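Local coordinates for xyloglucan-specific endo-beta-1,4-glucanase BoGH5A (Bacteroides ovatus, PDB 3ZMR), which cleaves the beta-1,4-glucan backbone of xyloglucan from within the chain, with retention of configuration, releasing xyloglucan oligosaccharides, at residues A[249-260]-A[296-307]; A[312-320]-A[377-385]. One frame throughout, in Å; residues are numbered along the deposited sequence.

Overall arrangement
Interactions 1 and 2 both belong to the family 5 catalytic barrel, but at different layers of it. Interaction 1 is mostly buried: it joins two neighbouring barrel strands, 255-258 and 304-307, and the loops leading into them, burying 949 Å² with main-chain bonds, a multiply bonded arginine and bridging waters. Interaction 2 is partly buried and covers 378 Å². There, helix 313-319 meets the end of helix 371-379 and helix 382-386 outside the barrel through apolar contacts, with no hydrogen bond across. The two are consecutive along the chain, since helix 313-319 is the next element after strand 304-307, and they touch where Val-306 CG2 lies 3.6 Å from Phe-320 CZ.

Interaction 1: residues A[249-260]-A[296-307]; sequences RDYDDRLLFAGT and GGRNHYRHLIVQ
The Phe-257 ring carries Arg-302 CD over the centre of one face, a CH-pi contact with CD 3.5 Å from the ring centroid and 8° off the normal. Every polar partner of the Arg-302 guanidinium lies at its edge: NH1 and NH2 together grip Tyr-251 O, the NH2 bond being 2.8 Å, and NH1 also reaches Leu-255 O at 3.0 Å in a nearly straight bond (166°). On the side of NE, Asn-299 OD1 accepts from NE and NH2. A bend at chi3 (-48°) turns the guanidinium back, so one buried group joins Asn-299 to the carbonyls of Tyr-251 and Leu-255 on the way into strand 255-258. The Arg-298 guanidinium instead lies with one face against Asp-250 O; a water at its edge links NH1 to Asp-250 OD1, their direct salt bridge being long (3.6 Å). Gln-307 OE1 takes Thr-260 OG1 (2.7 Å) and Thr-260 N from one face of its amide plane, and Gln-307 NE2 bonds Glu-334. Ile-305 N bonds Phe-257 O at 2.9 Å and Gly-259 N bonds Ile-305 O at 3.1 Å, the parallel pairing of neighbouring TIM-barrel strands; it runs toward the active-site end, where Thr-260 precedes substrate-binding Asn-261.

Interaction 2: residues A[312-320]-A[377-385]; sequences DVAKAVAHF and TLSSLNVFI. With EDO (1,2-ethanediol), chain G; EDO (1,2-ethanediol), chain J.
Val-313 holds CG1 anti to its main-chain nitrogen (chi1 173°), which directs this methyl between Thr-377 and Leu-381: CG1 is 3.6 Å from Thr-377 CG2 and 3.8 Å from Leu-381 CG. In Val-317 it is CG2, the methyl beside the main-chain nitrogen, that meets the other segment, 3.6 Å from Ser-380 O. Ser-380 OG turns back to donate to Thr-377 O at 2.6 Å, so the hydroxyl beside the valine methyls is satisfied within its own segment. These contacts belong to the outer helical layer of the TIM barrel: helix 313-319 follows strand 304-307 and packs beside helices 371-379 and 382-386, while Val-313 and Phe-384 also touch strand 331-337. The Phe-384 ring presents its edge to the main chain of helix 313-319, with CZ 3.4 Å from Ala-316 O. Its CE1 meets Phe-320 CD2 at 3.7 Å, the ring planes inclined at 75°. At the start of helix 313-319, Asp-312 is the N-cap, its OD2 accepting from Lys-315 N at 2.9 Å; an alanine here would probably leave that amide without its capping partner and let the first turn bearing Val-313 fray. Asp-312 OD1 accepts from O1 of a 1,2-ethanediol, probably a crystallisation additive, at 2.8 Å.

Interaction 1: residues A[249-260]-A[296-307]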
loop_
_atom_site.group_PDB
_atom_site.type_symbol
_atom_site.label_atom_id
_atom_site.label_comp_id
_atom_site.label_asym_id
_atom_site.label_seq_id
_atom_site.Cartn_x
_atom_site.Cartn_y
_atom_site.Cartn_z
ATOM N N ARG A 249 -14.615 -7.334 -10.849
ATOM C CA ARG A 249 -14.658 -6.151 -11.705
ATOM C C ARG A 249 -15.988 -5.394 -11.632
ATOM O O ARG A 249 -16.002 -4.173 -11.785
ATOM C CB ARG A 249 -14.389 -6.580 -13.173
ATOM C CG ARG A 249 -14.346 -5.392 -14.149
ATOM C CD ARG A 249 -13.712 -5.739 -15.471
ATOM N NE ARG A 249 -14.340 -6.886 -16.121
ATOM C CZ ARG A 249 -13.926 -7.432 -17.255
ATOM N NH1 ARG A 249 -12.843 -6.988 -17.894
ATOM N NH2 ARG A 249 -14.590 -8.477 -17.731
ATOM N N ASP A 250 -17.106 -6.107 -11.455
ATOM C CA ASP A 250 -18.435 -5.461 -11.506
ATOM C C ASP A 250 -18.934 -4.923 -10.178
ATOM O O ASP A 250 -20.042 -4.424 -10.111
ATOM C CB ASP A 250 -19.475 -6.377 -12.149
ATOM C CG ASP A 250 -19.166 -6.701 -13.604
ATOM O OD1 ASP A 250 -18.400 -5.969 -14.280
ATOM O OD2 ASP A 250 -19.714 -7.707 -14.099
ATOM N N TYR A 251 -18.127 -5.000 -9.121
ATOM C CA TYR A 251 -18.511 -4.421 -7.827
ATOM C C TYR A 251 -18.333 -2.907 -7.817
ATOM O O TYR A 251 -17.450 -2.364 -8.496
ATOM C CB TYR A 251 -17.742 -5.075 -6.657
ATOM C CG TYR A 251 -18.223 -6.502 -6.376
ATOM C CD1 TYR A 251 -17.766 -7.575 -7.114
ATOM C CD2 TYR A 251 -19.221 -6.732 -5.456
ATOM C CE1 TYR A 251 -18.252 -8.863 -6.894
ATOM C CE2 TYR A 251 -19.704 -7.989 -5.203
ATOM C CZ TYR A 251 -19.233 -9.059 -5.927
ATOM O OH TYR A 251 -19.777 -10.306 -5.637
ATOM N N ASP A 252 -19.187 -2.240 -7.054
ATOM C CA ASP A 252 -19.182 -0.797 -7.000
ATOM C C ASP A 252 -18.020 -0.241 -6.142
ATOM O O ASP A 252 -17.118 -0.994 -5.714
ATOM C CB ASP A 252 -20.581 -0.275 -6.655
ATOM C CG ASP A 252 -20.979 -0.407 -5.220
ATOM O OD1 ASP A 252 -20.147 -0.564 -4.313
ATOM O OD2 ASP A 252 -22.202 -0.251 -4.993
ATOM N N ASP A 253 -18.023 1.070 -5.922
ATOM C CA ASP A 253 -16.860 1.754 -5.350
ATOM C C ASP A 253 -16.655 1.532 -3.840
ATOM O O ASP A 253 -15.700 1.996 -3.247
ATOM C CB ASP A 253 -16.839 3.249 -5.691
ATOM C CG ASP A 253 -17.951 4.050 -5.029
ATOM O OD1 ASP A 253 -18.672 3.519 -4.146
ATOM O OD2 ASP A 253 -18.092 5.251 -5.377
ATOM N N ARG A 254 -17.571 0.791 -3.231
ATOM C CA ARG A 254 -17.411 0.406 -1.845
ATOM C C ARG A 254 -16.371 -0.709 -1.712
ATOM O O ARG A 254 -15.930 -0.995 -0.602
ATOM C CB ARG A 254 -18.759 0.027 -1.213
ATOM C CG ARG A 254 -19.768 1.187 -1.081
ATOM C CD ARG A 254 -21.192 0.660 -0.797
ATOM N NE ARG A 254 -21.496 -0.424 -1.741
ATOM C CZ ARG A 254 -22.309 -1.463 -1.531
ATOM N NH1 ARG A 254 -22.967 -1.600 -0.389
ATOM N NH2 ARG A 254 -22.460 -2.382 -2.480
ATOM N N LEU A 255 -16.001 -1.361 -2.817
ATOM C CA LEU A 255 -14.941 -2.374 -2.829
ATOM C C LEU A 255 -13.644 -1.778 -3.343
ATOM O O LEU A 255 -13.593 -1.258 -4.474
ATOM C CB LEU A 255 -15.286 -3.601 -3.650
ATOM C CG LEU A 255 -14.253 -4.731 -3.738
ATOM C CD1 LEU A 255 -13.977 -5.350 -2.362
ATOM C CD2 LEU A 255 -14.691 -5.812 -4.692
ATOM N N LEU A 256 -12.622 -1.828 -2.506
ATOM C CA LEU A 256 -11.262 -1.363 -2.808
ATOM C C LEU A 256 -10.308 -2.541 -2.837
ATOM O O LEU A 256 -10.526 -3.552 -2.133
ATOM C CB LEU A 256 -10.777 -0.343 -1.761
ATOM C CG LEU A 256 -11.522 1.010 -1.629
ATOM C CD1 LEU A 256 -12.752 0.900 -0.753
ATOM C CD2 LEU A 256 -10.587 2.076 -1.058
ATOM N N PHE A 257 -9.277 -2.425 -3.680
ATOM C CA PHE A 257 -8.214 -3.423 -3.749
ATOM C C PHE A 257 -6.926 -2.858 -3.173
ATOM O O PHE A 257 -6.581 -1.712 -3.442
ATOM C CB PHE A 257 -7.904 -3.880 -5.182
ATOM C CG PHE A 257 -9.064 -4.421 -5.990
ATOM C CD1 PHE A 257 -10.187 -5.038 -5.440
ATOM C CD2 PHE A 257 -8.959 -4.378 -7.375
ATOM C CE1 PHE A 257 -11.175 -5.525 -6.259
ATOM C CE2 PHE A 257 -9.943 -4.888 -8.180
ATOM C CZ PHE A 257 -11.060 -5.447 -7.631
ATOM N N ALA A 258 -6.221 -3.680 -2.399
ATOM C CA ALA A 258 -4.898 -3.322 -1.854
ATOM C C ALA A 258 -3.862 -4.321 -2.364
ATOM O O ALA A 258 -3.996 -5.512 -2.130
ATOM C CB ALA A 258 -4.910 -3.320 -0.328
ATOM N N GLY A 259 -2.825 -3.840 -3.065
ATOM C CA GLY A 259 -2.045 -4.738 -3.914
ATOM C C GLY A 259 -1.174 -5.759 -3.173
ATOM O O GLY A 259 -0.994 -6.895 -3.632
ATOM N N THR A 260 -0.620 -5.305 -2.049
ATOM C CA THR A 260 0.373 -6.059 -1.285
ATOM C C THR A 260 0.145 -5.819 0.209
ATOM O O THR A 260 -0.704 -5.025 0.587
ATOM C CB THR A 260 1.832 -5.651 -1.663
ATOM O OG1 THR A 260 2.131 -4.357 -1.110
ATOM C CG2 THR A 260 2.055 -5.658 -3.173
ATOM N N GLY A 296 -10.159 -2.867 -17.161
ATOM C CA GLY A 296 -11.207 -1.947 -17.525
ATOM C C GLY A 296 -12.478 -2.082 -16.730
ATOM O O GLY A 296 -12.465 -2.454 -15.553
ATOM N N GLY A 297 -13.618 -1.784 -17.351
ATOM C CA GLY A 297 -14.888 -1.756 -16.644
ATOM C C GLY A 297 -14.823 -0.829 -15.439
ATOM O O GLY A 297 -14.184 0.236 -15.463
ATOM N N ARG A 298 -15.490 -1.217 -14.361
ATOM C CA ARG A 298 -15.455 -0.409 -13.133
ATOM C C ARG A 298 -14.043 -0.355 -12.519
ATOM O O ARG A 298 -13.747 0.534 -11.709
ATOM C CB ARG A 298 -16.443 -0.964 -12.127
ATOM C CG ARG A 298 -17.906 -0.752 -12.515
ATOM C CD ARG A 298 -18.767 -1.443 -11.493
ATOM N NE ARG A 298 -20.209 -1.464 -11.705
ATOM C CZ ARG A 298 -20.852 -2.256 -12.538
ATOM N NH1 ARG A 298 -20.212 -3.040 -13.412
ATOM N NH2 ARG A 298 -22.195 -2.246 -12.498
ATOM N N ASN A 299 -13.190 -1.319 -12.876
ATOM C CA ASN A 299 -11.815 -1.330 -12.394
ATOM C C ASN A 299 -10.978 -0.170 -12.944
ATOM O O ASN A 299 -9.928 0.149 -12.435
ATOM C CB ASN A 299 -11.115 -2.643 -12.701
ATOM C CG ASN A 299 -11.610 -3.793 -11.834
ATOM O OD1 ASN A 299 -12.228 -3.607 -10.773
ATOM N ND2 ASN A 299 -11.323 -4.980 -12.273
ATOM N N HIS A 300 -11.466 0.482 -13.981
ATOM C CA HIS A 300 -10.852 1.726 -14.460
ATOM C C HIS A 300 -10.908 2.821 -13.398
ATOM O O HIS A 300 -9.977 3.592 -13.261
ATOM C CB HIS A 300 -11.571 2.187 -15.734
ATOM C CG HIS A 300 -11.011 3.438 -16.346
ATOM N ND1 HIS A 300 -9.894 3.417 -17.137
ATOM C CD2 HIS A 300 -11.384 4.739 -16.255
ATOM C CE1 HIS A 300 -9.627 4.643 -17.561
ATOM N NE2 HIS A 300 -10.509 5.465 -17.032
ATOM N N TYR A 301 -11.996 2.824 -12.623
ATOM C CA TYR A 301 -12.314 3.872 -11.661
ATOM C C TYR A 301 -12.129 3.484 -10.189
ATOM O O TYR A 301 -12.249 4.346 -9.304
ATOM C CB TYR A 301 -13.772 4.288 -11.838
ATOM C CG TYR A 301 -14.082 4.949 -13.166
ATOM C CD1 TYR A 301 -13.635 6.254 -13.449
ATOM C CD2 TYR A 301 -14.821 4.296 -14.144
ATOM C CE1 TYR A 301 -13.937 6.900 -14.640
ATOM C CE2 TYR A 301 -15.119 4.935 -15.338
ATOM C CZ TYR A 301 -14.658 6.217 -15.570
ATOM O OH TYR A 301 -14.966 6.832 -16.755
ATOM N N ARG A 302 -11.899 2.198 -9.918
ATOM C CA ARG A 302 -11.899 1.713 -8.543
ATOM C C ARG A 302 -10.815 2.395 -7.745
ATOM O O ARG A 302 -9.723 2.670 -8.249
ATOM C CB ARG A 302 -11.707 0.207 -8.551
ATOM C CG ARG A 302 -11.862 -0.457 -7.204
ATOM C CD ARG A 302 -11.875 -2.012 -7.212
ATOM N NE ARG A 302 -12.781 -2.534 -8.225
ATOM C CZ ARG A 302 -14.114 -2.450 -8.187
ATOM N NH1 ARG A 302 -14.780 -1.955 -7.127
ATOM N NH2 ARG A 302 -14.820 -2.837 -9.246
ATOM N N HIS A 303 -11.079 2.613 -6.476
ATOM C CA HIS A 303 -10.051 3.163 -5.593
ATOM C C HIS A 303 -9.119 2.052 -5.192
ATOM O O HIS A 303 -9.539 0.983 -4.738
ATOM C CB HIS A 303 -10.694 3.778 -4.356
ATOM C CG HIS A 303 -11.608 4.932 -4.679
ATOM N ND1 HIS A 303 -11.254 6.260 -4.501
ATOM C CD2 HIS A 303 -12.866 4.938 -5.175
ATOM C CE1 HIS A 303 -12.271 7.023 -4.859
ATOM N NE2 HIS A 303 -13.248 6.244 -5.290
ATOM N N LEU A 304 -7.838 2.291 -5.438
ATOM C CA LEU A 304 -6.769 1.314 -5.195
ATOM C C LEU A 304 -5.868 1.792 -4.062
ATOM O O LEU A 304 -5.640 2.984 -3.889
ATOM C CB LEU A 304 -5.954 1.065 -6.468
ATOM C CG LEU A 304 -6.737 0.654 -7.724
ATOM C CD1 LEU A 304 -5.781 0.408 -8.872
ATOM C CD2 LEU A 304 -7.629 -0.550 -7.495
ATOM N N ILE A 305 -5.286 0.827 -3.353
ATOM C CA ILE A 305 -4.501 1.097 -2.172
ATOM C C ILE A 305 -3.124 0.455 -2.360
ATOM O O ILE A 305 -3.024 -0.766 -2.582
ATOM C CB ILE A 305 -5.146 0.524 -0.911
ATOM C CG1 ILE A 305 -6.565 1.019 -0.719
ATOM C CG2 ILE A 305 -4.289 0.825 0.314
ATOM C CD1 ILE A 305 -7.381 0.150 0.203
ATOM N N VAL A 306 -2.069 1.272 -2.313
ATOM C CA VAL A 306 -0.709 0.834 -2.486
ATOM C C VAL A 306 0.077 1.072 -1.205
ATOM O O VAL A 306 -0.284 1.926 -0.387
ATOM C CB VAL A 306 -0.048 1.512 -3.724
ATOM C CG1 VAL A 306 -0.737 1.043 -5.007
ATOM C CG2 VAL A 306 0.000 3.034 -3.592
ATOM N N GLN A 307 1.130 0.268 -0.994
ATOM C CA GLN A 307 1.772 0.197 0.308
ATOM C C GLN A 307 3.152 0.824 0.354
ATOM O O GLN A 307 3.935 0.747 -0.612
ATOM C CB GLN A 307 1.924 -1.265 0.717
ATOM C CG GLN A 307 0.615 -1.978 1.012
ATOM C CD GLN A 307 -0.280 -2.079 -0.197
ATOM O OE1 GLN A 307 0.144 -2.519 -1.293
ATOM N NE2 GLN A 307 -1.533 -1.691 -0.026
HETATM O O HOH W 1 -17.472 -3.358 -14.759
HETATM O O HOH W 2 -13.427 1.584 -4.919
HETATM O O HOH W 3 -15.849 6.497 -6.392
#

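Interaction 2: residues A[312-320]-A[377-385]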
loop_
_atom_site.group_PDB
_atom_site.type_symbol
_atom_site.label_atom_id
_atom_site.label_comp_id
_atom_site.label_asym_id
_atom_site.label_seq_id
_atom_site.Cartn_x
_atom_site.Cartn_y
_atom_site.Cartn_z
ATOM N N ASP A 312 5.834 0.841 6.464
ATOM C CA ASP A 312 6.428 1.664 7.531
ATOM C C ASP A 312 6.236 3.147 7.246
ATOM O O ASP A 312 6.542 3.622 6.146
ATOM C CB ASP A 312 7.924 1.363 7.654
ATOM C CG ASP A 312 8.593 2.178 8.716
ATOM O OD1 ASP A 312 8.376 1.869 9.904
ATOM O OD2 ASP A 312 9.284 3.155 8.397
ATOM N N VAL A 313 5.767 3.888 8.252
ATOM C CA VAL A 313 5.507 5.311 8.099
ATOM C C VAL A 313 6.748 6.093 7.682
ATOM O O VAL A 313 6.701 6.861 6.709
ATOM C CB VAL A 313 4.860 5.918 9.355
ATOM C CG1 VAL A 313 4.762 7.450 9.218
ATOM C CG2 VAL A 313 3.475 5.314 9.588
ATOM N N ALA A 314 7.862 5.948 8.396
ATOM C CA ALA A 314 9.039 6.754 8.065
ATOM C C ALA A 314 9.549 6.412 6.658
ATOM O O ALA A 314 9.989 7.293 5.923
ATOM C CB ALA A 314 10.135 6.604 9.120
ATOM N N LYS A 315 9.508 5.139 6.287
ATOM C CA LYS A 315 9.910 4.734 4.937
ATOM C C LYS A 315 8.961 5.255 3.848
ATOM O O LYS A 315 9.372 5.464 2.693
ATOM C CB LYS A 315 10.135 3.226 4.828
ATOM C CG LYS A 315 11.352 2.727 5.611
ATOM C CD LYS A 315 11.468 1.216 5.593
ATOM C CE LYS A 315 12.701 0.734 6.330
ATOM N NZ LYS A 315 12.641 1.011 7.778
ATOM N N ALA A 316 7.685 5.416 4.196
ATOM C CA ALA A 316 6.737 6.042 3.252
ATOM C C ALA A 316 7.186 7.467 2.944
ATOM O O ALA A 316 7.337 7.875 1.786
ATOM C CB ALA A 316 5.318 6.047 3.819
ATOM N N VAL A 317 7.393 8.237 4.001
ATOM C CA VAL A 317 7.768 9.630 3.878
ATOM C C VAL A 317 9.065 9.764 3.082
ATOM O O VAL A 317 9.195 10.642 2.226
ATOM C CB VAL A 317 7.905 10.277 5.270
ATOM C CG1 VAL A 317 8.494 11.680 5.186
ATOM C CG2 VAL A 317 6.545 10.335 5.973
ATOM N N ALA A 318 10.033 8.887 3.353
ATOM C CA ALA A 318 11.367 8.997 2.724
ATOM C C ALA A 318 11.456 8.389 1.318
ATOM O O ALA A 318 12.281 8.818 0.497
ATOM C CB ALA A 318 12.425 8.368 3.639
ATOM N N HIS A 319 10.658 7.363 1.032
ATOM C CA HIS A 319 10.898 6.550 -0.167
ATOM C C HIS A 319 9.704 6.169 -1.034
ATOM O O HIS A 319 9.894 5.631 -2.129
ATOM C CB HIS A 319 11.615 5.244 0.222
ATOM C CG HIS A 319 12.856 5.455 1.027
ATOM N ND1 HIS A 319 14.018 5.930 0.471
ATOM C CD2 HIS A 319 13.118 5.240 2.340
ATOM C CE1 HIS A 319 14.943 6.011 1.411
ATOM N NE2 HIS A 319 14.424 5.584 2.550
ATOM N N PHE A 320 8.479 6.351 -0.562
ATOM C CA PHE A 320 7.317 5.943 -1.354
ATOM C C PHE A 320 7.173 6.888 -2.536
ATOM O O PHE A 320 7.258 8.118 -2.362
ATOM C CB PHE A 320 6.027 5.944 -0.496
ATOM C CG PHE A 320 4.770 5.804 -1.318
ATOM C CD1 PHE A 320 4.320 4.550 -1.708
ATOM C CD2 PHE A 320 4.035 6.918 -1.701
ATOM C CE1 PHE A 320 3.157 4.422 -2.445
ATOM C CE2 PHE A 320 2.870 6.792 -2.417
ATOM C CZ PHE A 320 2.470 5.552 -2.826
ATOM N N THR A 377 5.066 10.737 14.625
ATOM C CA THR A 377 5.102 9.799 13.500
ATOM C C THR A 377 3.843 9.890 12.623
ATOM O O THR A 377 3.919 10.012 11.382
ATOM C CB THR A 377 5.270 8.363 14.001
ATOM O OG1 THR A 377 6.536 8.272 14.677
ATOM C CG2 THR A 377 5.166 7.353 12.825
ATOM N N LEU A 378 2.675 9.894 13.239
ATOM C CA LEU A 378 1.445 9.914 12.447
ATOM C C LEU A 378 1.254 11.270 11.736
ATOM O O LEU A 378 0.813 11.317 10.578
ATOM C CB LEU A 378 0.232 9.525 13.279
ATOM C CG LEU A 378 0.208 8.052 13.738
ATOM C CD1 LEU A 378 -1.015 7.800 14.621
ATOM C CD2 LEU A 378 0.263 7.100 12.527
ATOM N N SER A 379 1.665 12.374 12.367
ATOM C CA SER A 379 1.582 13.699 11.731
ATOM C C SER A 379 2.547 13.857 10.553
ATOM O O SER A 379 2.309 14.685 9.668
ATOM C CB SER A 379 1.765 14.820 12.742
ATOM O OG SER A 379 3.082 14.971 13.149
ATOM N N SER A 380 3.628 13.073 10.516
ATOM C CA SER A 380 4.586 13.119 9.401
ATOM C C SER A 380 3.935 12.712 8.056
ATOM O O SER A 380 4.413 13.050 6.989
ATOM C CB SER A 380 5.858 12.283 9.699
ATOM O OG SER A 380 5.619 10.886 9.567
ATOM N N LEU A 381 2.815 12.017 8.140
ATOM C CA LEU A 381 2.009 11.638 6.964
ATOM C C LEU A 381 1.229 12.787 6.334
ATOM O O LEU A 381 0.636 12.629 5.263
ATOM C CB LEU A 381 1.067 10.485 7.314
ATOM C CG LEU A 381 1.802 9.161 7.632
ATOM C CD1 LEU A 381 0.827 8.231 8.350
ATOM C CD2 LEU A 381 2.317 8.558 6.336
ATOM N N ASN A 382 1.287 13.959 6.977
ATOM C CA ASN A 382 0.687 15.184 6.415
ATOM C C ASN A 382 1.206 15.523 5.029
ATOM O O ASN A 382 0.504 16.133 4.242
ATOM C CB ASN A 382 0.748 16.387 7.399
ATOM C CG ASN A 382 2.136 16.981 7.657
ATOM O OD1 ASN A 382 3.164 16.532 7.206
ATOM N ND2 ASN A 382 2.132 18.068 8.449
ATOM N N VAL A 383 2.432 15.104 4.717
ATOM C CA VAL A 383 2.995 15.339 3.377
ATOM C C VAL A 383 2.119 14.684 2.290
ATOM O O VAL A 383 1.926 15.245 1.213
ATOM C CB VAL A 383 4.470 14.902 3.282
ATOM C CG1 VAL A 383 4.643 13.403 3.434
ATOM C CG2 VAL A 383 5.075 15.366 1.970
ATOM N N PHE A 384 1.569 13.509 2.590
ATOM C CA PHE A 384 0.635 12.856 1.681
ATOM C C PHE A 384 -0.721 13.535 1.649
ATOM O O PHE A 384 -1.236 13.853 0.568
ATOM C CB PHE A 384 0.520 11.344 2.019
ATOM C CG PHE A 384 1.832 10.647 1.870
ATOM C CD1 PHE A 384 2.364 10.438 0.623
ATOM C CD2 PHE A 384 2.570 10.256 2.969
ATOM C CE1 PHE A 384 3.619 9.883 0.457
ATOM C CE2 PHE A 384 3.829 9.686 2.804
ATOM C CZ PHE A 384 4.336 9.471 1.559
ATOM N N ILE A 385 -1.266 13.818 2.831
ATOM C CA ILE A 385 -2.599 14.404 2.928
ATOM C C ILE A 385 -2.629 15.740 2.163
ATOM O O ILE A 385 -3.553 16.021 1.405
ATOM C CB ILE A 385 -3.040 14.582 4.402
ATOM C CG1 ILE A 385 -3.065 13.219 5.128
ATOM C CG2 ILE A 385 -4.380 15.314 4.509
ATOM C CD1 ILE A 385 -4.012 12.206 4.500
HETATM C C1 EDO G . 13.478 5.685 5.791
HETATM O O1 EDO G . 13.057 5.617 7.148
HETATM C C2 EDO G . 14.880 5.122 5.539
HETATM O O2 EDO G . 15.736 6.101 4.951
HETATM C C1 EDO J . 6.323 -1.086 10.048
HETATM O O1 EDO J . 6.560 0.036 10.928
HETATM C C2 EDO J . 4.849 -1.506 10.055
HETATM O O2 EDO J . 4.512 -2.066 11.334
#